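Local coordinates for protein PHB depolymerase (PDB 2D81) that hydrolyses the ester bonds of the biopolyester polyhydroxybutyrate, as a fungal depolymerase with a circularly permuted alpha/beta hydrolase fold, at residues T69-M74 against K113-N118; W171-L176 against S222-L227; Y209-C214 against K249-N254. One frame throughout, in Å; residues are numbered along the deposited sequence.

How the contacts relate
Contact 1 stands apart from the other two. Its centre is about 24 Å from the centre of contact 2 and about 35 Å from that of contact 3, on the opposite side of the chain's centre from the latter. Contacts 2 and 3 are neighbours, with centres about 12 Å apart. They touch where Leu176 CA meets Asn254 OD1 at 3.4 Å, and both reach the same eight-stranded mixed sheet. The residues lining the pocket of the bound hydroxybutyrate trimer, Ser20 and His135 among them, belong to none of the six segments. In contact 2 the side chain of Tyr173 is about 8 Å from a bound NAG. In contact 1 the side chain of Leu116 is about 13 Å from a bound NAG.

Contact 1. Residues T69-M74 against K113-N118; sequences TPTANM and KAQLGN
Gln115 reaches out between Pro70, Thr71 and Met74, and touches them from CB to NE2. Its CG lies anti to the backbone N (chi1 176°), and the chain runs on extended to the amide. Thr71 and Gln115 slide past each other in opposite directions, with Thr71 OG1 lying 3.5 Å from Gln115 CG. This is a contact of oxygen with methylene. The hydroxyl is hydrogen-bonded to Ile67 O, just before the helix begins.

Further out, the amide of Gln115 meets two apolar neighbours. Gln115 NE2 lies 3.4 Å from Pro70 CB. Met74 SD is 3.7 Å from the same Gln115 NE2. The thioether chain of Met74 crosses Gln115 at a slant, and Met74 SD also sits 3.9 Å from Gln115 CG. The polar need of the amide nitrogen is met by Tyr48 O, to which it is hydrogen-bonded. That bond ties helix 106-116 to the loop before helix 68-77.

The contact thus brings together two helices of the alpha/beta hydrolase fold, with Thr71 and Gln115 the closest pair along the backbones, their CA atoms 6.1 Å apart. Helix 106-116 follows strand 92-98, and Leu116 packs back on Ile93 of that strand. The same Leu116 offers CD2 to Met74 CE at 4.4 Å, a loose apolar touch. The Met74 chain bends at chi3 (72°), which sets the direction of this terminal methyl.

Asn118 closes the exposed end. Its side chain crosses that of Thr71 at about a right angle, with Asn118 ND2 3.7 Å from Thr71 CG2. The amide is fixed by a hydrogen bond from Asn118 ND2 to Gln115 O, 3.0 Å long with an N-H...O angle of 162°. Asn118 N also bonds to Gln115 O, from the same face of the carbonyl plane as ND2.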
loop_
_atom_site.group_PDB
_atom_site.type_symbol
_atom_site.label_atom_id
_atom_site.label_comp_id
_atom_site.label_asym_id
_atom_site.label_seq_id
_atom_site.Cartn_x
_atom_site.Cartn_y
_atom_site.Cartn_z
ATOM N N THR A 69 -12.190 8.233 -17.772
ATOM C CA THR A 69 -12.443 9.320 -16.834
ATOM C C THR A 69 -11.404 9.366 -15.713
ATOM O O THR A 69 -10.980 10.444 -15.302
ATOM C CB THR A 69 -13.862 9.225 -16.242
ATOM O OG1 THR A 69 -14.821 9.301 -17.308
ATOM C CG2 THR A 69 -14.113 10.371 -15.271
ATOM N N PRO A 70 -10.982 8.198 -15.197
ATOM C CA PRO A 70 -9.976 8.229 -14.129
ATOM C C PRO A 70 -8.690 8.923 -14.593
ATOM O O PRO A 70 -8.102 9.721 -13.861
ATOM C CB PRO A 70 -9.757 6.748 -13.826
ATOM C CG PRO A 70 -11.130 6.183 -14.028
ATOM C CD PRO A 70 -11.576 6.853 -15.316
ATOM N N THR A 71 -8.266 8.622 -15.816
ATOM C CA THR A 71 -7.066 9.232 -16.374
ATOM C C THR A 71 -7.280 10.722 -16.640
ATOM O O THR A 71 -6.396 11.540 -16.375
ATOM C CB THR A 71 -6.641 8.529 -17.684
ATOM O OG1 THR A 71 -6.419 7.134 -17.423
ATOM C CG2 THR A 71 -5.350 9.147 -18.230
ATOM N N ALA A 72 -8.456 11.072 -17.153
ATOM C CA ALA A 72 -8.815 12.474 -17.352
ATOM C C ALA A 72 -8.798 13.243 -16.032
ATOM O O ALA A 72 -8.354 14.392 -15.979
ATOM C CB ALA A 72 -10.192 12.575 -17.998
ATOM N N ASN A 73 -9.281 12.612 -14.968
ATOM C CA ASN A 73 -9.274 13.252 -13.655
ATOM C C ASN A 73 -7.852 13.513 -13.165
ATOM O O ASN A 73 -7.570 14.571 -12.596
ATOM C CB ASN A 73 -10.038 12.392 -12.638
ATOM C CG ASN A 73 -11.552 12.505 -12.795
ATOM O OD1 ASN A 73 -12.312 11.712 -12.229
ATOM N ND2 ASN A 73 -11.994 13.498 -13.557
ATOM N N MET A 74 -6.952 12.561 -13.388
ATOM C CA MET A 74 -5.556 12.765 -13.017
ATOM C C MET A 74 -4.992 14.013 -13.693
ATOM O O MET A 74 -4.319 14.822 -13.056
ATOM C CB MET A 74 -4.716 11.536 -13.386
ATOM C CG MET A 74 -4.976 10.338 -12.480
ATOM S SD MET A 74 -4.001 8.880 -12.886
ATOM C CE MET A 74 -2.382 9.389 -12.333
ATOM N N LYS A 113 -1.709 -0.319 -15.066
ATOM C CA LYS A 113 -0.472 -0.155 -15.819
ATOM C C LYS A 113 -0.691 0.828 -16.965
ATOM O O LYS A 113 0.105 1.741 -17.174
ATOM C CB LYS A 113 -0.006 -1.497 -16.379
ATOM C CG LYS A 113 1.288 -1.415 -17.181
ATOM C CD LYS A 113 1.699 -2.789 -17.682
ATOM C CE LYS A 113 3.024 -2.734 -18.420
ATOM N NZ LYS A 113 3.384 -4.062 -18.981
ATOM N N ALA A 114 -1.780 0.636 -17.702
ATOM C CA ALA A 114 -2.079 1.475 -18.857
ATOM C C ALA A 114 -2.304 2.914 -18.414
ATOM O O ALA A 114 -1.839 3.861 -19.057
ATOM C CB ALA A 114 -3.313 0.952 -19.572
ATOM N N GLN A 115 -3.024 3.071 -17.309
ATOM C CA GLN A 115 -3.335 4.396 -16.787
ATOM C C GLN A 115 -2.066 5.150 -16.402
ATOM O O GLN A 115 -1.866 6.291 -16.815
ATOM C CB GLN A 115 -4.250 4.276 -15.569
ATOM C CG GLN A 115 -4.545 5.600 -14.887
ATOM C CD GLN A 115 -5.330 5.418 -13.607
ATOM O OE1 GLN A 115 -4.939 4.643 -12.735
ATOM N NE2 GLN A 115 -6.441 6.140 -13.483
ATOM N N LEU A 116 -1.215 4.511 -15.606
ATOM C CA LEU A 116 0.027 5.137 -15.164
ATOM C C LEU A 116 0.988 5.343 -16.331
ATOM O O LEU A 116 1.839 6.226 -16.289
ATOM C CB LEU A 116 0.692 4.287 -14.072
ATOM C CG LEU A 116 -0.094 4.214 -12.760
ATOM C CD1 LEU A 116 0.595 3.281 -11.780
ATOM C CD2 LEU A 116 -0.221 5.609 -12.174
ATOM N N GLY A 117 0.836 4.532 -17.374
ATOM C CA GLY A 117 1.688 4.668 -18.545
ATOM C C GLY A 117 1.577 6.028 -19.214
ATOM O O GLY A 117 2.472 6.447 -19.954
ATOM N N ASN A 118 0.474 6.723 -18.955
ATOM C CA ASN A 118 0.280 8.070 -19.478
ATOM C C ASN A 118 1.221 9.071 -18.824
ATOM O O ASN A 118 1.457 10.152 -19.370
ATOM C CB ASN A 118 -1.168 8.517 -19.254
ATOM C CG ASN A 118 -2.141 7.820 -20.177
ATOM O OD1 ASN A 118 -2.263 8.176 -21.348
ATOM N ND2 ASN A 118 -2.835 6.814 -19.659
#

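Contact 2. Residues W171-L176 against S222-L227; sequences WIYGSL and SLHVAL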
loop_
_atom_site.group_PDB
_atom_site.type_symbol
_atom_site.label_atom_id
_atom_site.label_comp_id
_atom_site.label_asym_id
_atom_site.label_seq_id
_atom_site.Cartn_x
_atom_site.Cartn_y
_atom_site.Cartn_z
ATOM N N TRP A 171 12.863 -3.007 -6.328
ATOM C CA TRP A 171 12.532 -2.203 -7.497
ATOM C C TRP A 171 12.475 -0.726 -7.135
ATOM O O TRP A 171 12.994 0.122 -7.860
ATOM C CB TRP A 171 11.194 -2.614 -8.115
ATOM C CG TRP A 171 10.956 -1.867 -9.384
ATOM C CD1 TRP A 171 10.111 -0.813 -9.578
ATOM C CD2 TRP A 171 11.661 -2.049 -10.614
ATOM N NE1 TRP A 171 10.250 -0.322 -10.858
ATOM C CE2 TRP A 171 11.196 -1.064 -11.514
ATOM C CE3 TRP A 171 12.646 -2.950 -11.042
ATOM C CZ2 TRP A 171 11.683 -0.954 -12.821
ATOM C CZ3 TRP A 171 13.131 -2.840 -12.342
ATOM C CH2 TRP A 171 12.648 -1.849 -13.215
ATOM N N ILE A 172 11.842 -0.424 -6.008
ATOM C CA ILE A 172 11.661 0.961 -5.594
ATOM C C ILE A 172 12.985 1.616 -5.202
ATOM O O ILE A 172 13.258 2.750 -5.595
ATOM C CB ILE A 172 10.667 1.050 -4.417
ATOM C CG1 ILE A 172 9.280 0.606 -4.895
ATOM C CG2 ILE A 172 10.614 2.477 -3.871
ATOM C CD1 ILE A 172 8.239 0.500 -3.796
ATOM N N TYR A 173 13.811 0.902 -4.442
ATOM C CA TYR A 173 15.042 1.487 -3.918
ATOM C C TYR A 173 16.301 1.133 -4.698
ATOM O O TYR A 173 17.371 1.688 -4.439
ATOM C CB TYR A 173 15.227 1.099 -2.447
ATOM C CG TYR A 173 14.229 1.772 -1.539
ATOM C CD1 TYR A 173 13.013 1.163 -1.229
ATOM C CD2 TYR A 173 14.475 3.050 -1.038
ATOM C CE1 TYR A 173 12.063 1.818 -0.446
ATOM C CE2 TYR A 173 13.532 3.711 -0.257
ATOM C CZ TYR A 173 12.330 3.089 0.032
ATOM O OH TYR A 173 11.393 3.750 0.783
ATOM N N GLY A 174 16.173 0.220 -5.653
ATOM C CA GLY A 174 17.330 -0.210 -6.417
ATOM C C GLY A 174 18.083 -1.299 -5.684
ATOM O O GLY A 174 17.480 -2.250 -5.184
ATOM N N SER A 175 19.402 -1.171 -5.617
ATOM C CA SER A 175 20.197 -2.128 -4.867
ATOM C C SER A 175 19.705 -2.155 -3.424
ATOM O O SER A 175 19.300 -1.129 -2.875
ATOM C CB SER A 175 21.680 -1.742 -4.913
ATOM O OG SER A 175 21.875 -0.396 -4.509
ATOM N N LEU A 176 19.706 -3.344 -2.835
ATOM C CA LEU A 176 19.523 -3.512 -1.400
ATOM C C LEU A 176 20.462 -4.609 -0.933
ATOM O O LEU A 176 20.814 -5.500 -1.708
ATOM C CB LEU A 176 18.079 -3.908 -1.078
ATOM C CG LEU A 176 17.008 -2.837 -1.288
ATOM C CD1 LEU A 176 15.640 -3.390 -0.902
ATOM C CD2 LEU A 176 17.342 -1.615 -0.446
ATOM N N SER A 222 15.505 5.015 5.620
ATOM C CA SER A 222 14.403 5.240 4.694
ATOM C C SER A 222 13.096 4.779 5.325
ATOM O O SER A 222 13.095 4.220 6.420
ATOM C CB SER A 222 14.641 4.478 3.389
ATOM O OG SER A 222 14.813 3.091 3.631
ATOM N N LEU A 223 11.989 5.004 4.624
ATOM C CA LEU A 223 10.675 4.636 5.136
ATOM C C LEU A 223 9.793 4.068 4.029
ATOM O O LEU A 223 9.565 4.719 3.006
ATOM C CB LEU A 223 9.990 5.857 5.753
ATOM C CG LEU A 223 8.528 5.686 6.191
ATOM C CD1 LEU A 223 8.427 4.694 7.339
ATOM C CD2 LEU A 223 7.972 7.040 6.616
ATOM N N HIS A 224 9.302 2.853 4.241
ATOM C CA HIS A 224 8.305 2.260 3.357
ATOM C C HIS A 224 7.024 2.025 4.148
ATOM O O HIS A 224 7.051 1.451 5.239
ATOM C CB HIS A 224 8.807 0.925 2.801
ATOM C CG HIS A 224 7.900 0.315 1.776
ATOM N ND1 HIS A 224 7.787 0.810 0.494
ATOM C CD2 HIS A 224 7.052 -0.739 1.847
ATOM C CE1 HIS A 224 6.911 0.086 -0.179
ATOM N NE2 HIS A 224 6.450 -0.860 0.620
ATOM N N VAL A 225 5.906 2.477 3.591
ATOM C CA VAL A 225 4.598 2.242 4.183
ATOM C C VAL A 225 3.973 1.032 3.495
ATOM O O VAL A 225 3.825 1.015 2.274
ATOM C CB VAL A 225 3.681 3.470 3.986
ATOM C CG1 VAL A 225 2.329 3.237 4.653
ATOM C CG2 VAL A 225 4.352 4.711 4.560
ATOM N N ALA A 226 3.623 0.018 4.280
ATOM C CA ALA A 226 3.027 -1.200 3.733
ATOM C C ALA A 226 1.579 -1.349 4.198
ATOM O O ALA A 226 1.301 -1.363 5.399
ATOM C CB ALA A 226 3.844 -2.418 4.160
ATOM N N LEU A 227 0.663 -1.466 3.242
ATOM C CA LEU A 227 -0.768 -1.466 3.542
ATOM C C LEU A 227 -1.430 -2.831 3.356
ATOM O O LEU A 227 -1.465 -3.370 2.250
ATOM C CB LEU A 227 -1.479 -0.432 2.662
ATOM C CG LEU A 227 -1.013 1.018 2.815
ATOM C CD1 LEU A 227 -1.673 1.875 1.745
ATOM C CD2 LEU A 227 -1.351 1.536 4.206
#
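Tyr173 and Ile172 pack the C-terminal end of helix 164-173 against Ser222, Leu223 and His224, at the start of strand 221-227. This is a buried helix-on-sheet contact of the alpha/beta hydrolase fold. The strand lies inside the mixed sheet, between strands 13-18 and 256-260. The helix ends at once after Tyr173, where Gly174 turns to a positive phi.

Tyr173 reaches across with its ring. Tyr173 CE2 lies 3.9 Å from Ser222 CB. At the tip, Tyr173 OH comes 3.0 Å from Leu223 O, which sits at the ring edge near its plane. The angle is too poor for a hydrogen bond. The hydroxyl bonds instead to Ser14 OG and Ser12 O, both outside the segments.

Ile172 meets His224 one step back along the helix. His224 CG lies anti to the backbone N (chi1 -174°), which starts the imidazole off toward the helix. The two side chains cross at about a right angle, and Ile172 CD1 lies 3.9 Å from His224 CE1. The ring nitrogens are engaged with strand 13-18: ND1 with Ser14 OG and NE2 with Ser16 OG. The ring of Tyr247 also meets it, with the planes about 25° apart.

An alanine in place of Tyr173 would probably open a gap beside Ser222 CB and leave Ser14 OG and Ser12 O without their phenol partner.

Ser14 OG is thus shared by Tyr173 OH and His224 ND1. The bonds run from Tyr173 through Ser14 and His224 to Ser16, joining helix 164-173 to strands 13-18 and 221-227. With both nitrogens engaged, the buried imidazole is likely to be fixed in its rotation.

Contact 3. Residues Y209-C214 against K249-N254; sequences YVPQSC and KWADTN
Tyr209 and Asp252 each hold CG anti to the backbone N, with chi1 179° for the tyrosine and -160° for the aspartate, and from there their polar ends meet. The Tyr209 side chain leaves the end of strand 205-210 toward helix 247-251. Asp252 turns its carboxylate back to meet it. Tyr209 OH donates to Asp252 OD2 in a very short hydrogen bond of 2.5 Å. The oxygen sits at the ring edge, in the ring plane, while the carboxylate plane is turned 57° against the ring.

Apolar groups pack beside this bond. Ala251 CB lies at the ring edge, 4.2 Å from Tyr209 CD2. Pro211 fits against Ala251 and Asp252, with Pro211 CG 3.5 Å from Ala251 O and Pro211 CB 3.7 Å from Asp252 OD2.

Strand 205-210 is an antiparallel strand in the mixed sheet of this alpha/beta hydrolase fold. The contact joins its end to helix 247-251, which precedes the neighbouring strand 256-260 in the chain.

Two waters fill in further along. One is held strongly by both segments, donating to Ser213 OG at 2.7 Å and to Asp252 O at 2.6 Å. The other accepts from Ser213 N at 3.0 Å and makes only a weak bond to Asp252 O.

A type I turn runs from Ala251 to Asn254. Asn254 ND2 steadies that turn by bonding to Trp250 O at 2.8 Å. On the other segment, Cys214 is tied by a disulfide to Cys221, at the start of strand 221-227.

The buried carboxylate has further partners. Ser185 OG bonds to Asp252 OD2, and Asn180 ND2 to OD1. Tyr209 OH also bonds to Gly186 N. So dense a set of polar partners would probably stabilise a negative charge on Asp252.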
loop_
_atom_site.group_PDB
_atom_site.type_symbol
_atom_site.label_atom_id
_atom_site.label_comp_id
_atom_site.label_asym_id
_atom_site.label_seq_id
_atom_site.Cartn_x
_atom_site.Cartn_y
_atom_site.Cartn_z
ATOM N N TYR A 209 7.853 -1.388 12.016
ATOM C CA TYR A 209 9.061 -2.147 12.292
ATOM C C TYR A 209 10.279 -1.244 12.205
ATOM O O TYR A 209 10.498 -0.582 11.188
ATOM C CB TYR A 209 9.232 -3.303 11.306
ATOM C CG TYR A 209 10.503 -4.066 11.577
ATOM C CD1 TYR A 209 10.651 -4.804 12.751
ATOM C CD2 TYR A 209 11.596 -3.965 10.721
ATOM C CE1 TYR A 209 11.860 -5.415 13.071
ATOM C CE2 TYR A 209 12.816 -4.573 11.031
ATOM C CZ TYR A 209 12.936 -5.293 12.211
ATOM O OH TYR A 209 14.134 -5.878 12.543
ATOM N N VAL A 210 11.069 -1.223 13.274
ATOM C CA VAL A 210 12.255 -0.375 13.336
ATOM C C VAL A 210 13.510 -1.216 13.546
ATOM O O VAL A 210 13.716 -1.778 14.623
ATOM C CB VAL A 210 12.156 0.648 14.497
ATOM C CG1 VAL A 210 13.418 1.501 14.552
ATOM C CG2 VAL A 210 10.931 1.536 14.310
ATOM N N PRO A 211 14.362 -1.323 12.512
ATOM C CA PRO A 211 15.600 -2.104 12.622
ATOM C C PRO A 211 16.481 -1.497 13.708
ATOM O O PRO A 211 16.340 -0.320 14.033
ATOM C CB PRO A 211 16.229 -1.953 11.236
ATOM C CG PRO A 211 15.041 -1.757 10.341
ATOM C CD PRO A 211 14.189 -0.807 11.144
ATOM N N GLN A 212 17.391 -2.290 14.264
ATOM C CA GLN A 212 18.293 -1.784 15.293
ATOM C C GLN A 212 19.026 -0.532 14.814
ATOM O O GLN A 212 19.212 0.420 15.575
ATOM C CB GLN A 212 19.310 -2.859 15.684
ATOM C CG GLN A 212 20.322 -2.401 16.726
ATOM C CD GLN A 212 19.660 -1.913 18.003
ATOM O OE1 GLN A 212 18.927 -2.655 18.657
ATOM N NE2 GLN A 212 19.917 -0.659 18.363
ATOM N N SER A 213 19.432 -0.530 13.547
ATOM C CA SER A 213 20.235 0.561 13.008
ATOM C C SER A 213 19.479 1.888 12.976
ATOM O O SER A 213 20.095 2.952 12.995
ATOM C CB SER A 213 20.717 0.217 11.597
ATOM O OG SER A 213 19.619 0.021 10.725
ATOM N N CYS A 214 18.150 1.827 12.926
ATOM C CA CYS A 214 17.340 3.041 12.845
ATOM C C CYS A 214 16.913 3.566 14.213
ATOM O O CYS A 214 16.348 4.654 14.313
ATOM C CB CYS A 214 16.100 2.803 11.964
ATOM S SG CYS A 214 16.556 2.332 10.265
ATOM N N LYS A 249 12.234 -8.453 6.771
ATOM C CA LYS A 249 13.476 -9.161 6.471
ATOM C C LYS A 249 14.418 -8.288 5.650
ATOM O O LYS A 249 15.631 -8.284 5.873
ATOM C CB LYS A 249 13.181 -10.450 5.700
ATOM C CG LYS A 249 12.319 -11.443 6.460
ATOM C CD LYS A 249 12.090 -12.706 5.647
ATOM C CE LYS A 249 11.270 -13.716 6.427
ATOM N NZ LYS A 249 11.955 -14.130 7.683
ATOM N N TRP A 250 13.854 -7.552 4.696
ATOM C CA TRP A 250 14.638 -6.655 3.858
ATOM C C TRP A 250 14.965 -5.342 4.563
ATOM O O TRP A 250 16.082 -4.830 4.456
ATOM C CB TRP A 250 13.896 -6.375 2.545
ATOM C CG TRP A 250 13.879 -7.554 1.626
ATOM C CD1 TRP A 250 12.905 -8.508 1.519
ATOM C CD2 TRP A 250 14.922 -7.944 0.726
ATOM N NE1 TRP A 250 13.281 -9.471 0.608
ATOM C CE2 TRP A 250 14.516 -9.148 0.108
ATOM C CE3 TRP A 250 16.167 -7.393 0.384
ATOM C CZ2 TRP A 250 15.309 -9.811 -0.835
ATOM C CZ3 TRP A 250 16.956 -8.054 -0.554
ATOM C CH2 TRP A 250 16.522 -9.250 -1.151
ATOM N N ALA A 251 13.992 -4.797 5.284
ATOM C CA ALA A 251 14.199 -3.554 6.016
ATOM C C ALA A 251 15.365 -3.701 6.990
ATOM O O ALA A 251 16.157 -2.770 7.174
ATOM C CB ALA A 251 12.932 -3.180 6.776
ATOM N N ASP A 252 15.469 -4.876 7.605
ATOM C CA ASP A 252 16.363 -5.058 8.748
ATOM C C ASP A 252 17.826 -4.838 8.388
ATOM O O ASP A 252 18.628 -4.444 9.235
ATOM C CB ASP A 252 16.205 -6.462 9.336
ATOM C CG ASP A 252 16.709 -6.549 10.762
ATOM O OD1 ASP A 252 17.433 -7.510 11.095
ATOM O OD2 ASP A 252 16.373 -5.651 11.553
ATOM N N THR A 253 18.173 -5.099 7.133
ATOM C CA THR A 253 19.563 -4.995 6.703
ATOM C C THR A 253 19.805 -3.786 5.801
ATOM O O THR A 253 20.875 -3.654 5.205
ATOM C CB THR A 253 20.000 -6.266 5.952
ATOM O OG1 THR A 253 19.126 -6.489 4.837
ATOM C CG2 THR A 253 19.957 -7.471 6.879
ATOM N N ASN A 254 18.818 -2.900 5.712
ATOM C CA ASN A 254 18.882 -1.785 4.772
ATOM C C ASN A 254 18.434 -0.453 5.363
ATOM O O ASN A 254 17.949 0.422 4.645
ATOM C CB ASN A 254 18.049 -2.111 3.527
ATOM C CG ASN A 254 18.720 -3.134 2.637
ATOM O OD1 ASN A 254 19.683 -2.822 1.938
ATOM N ND2 ASN A 254 18.225 -4.368 2.668
HETATM O O HOH W 1 19.817 -3.150 12.153
HETATM O O HOH W 2 19.445 -1.955 8.920
#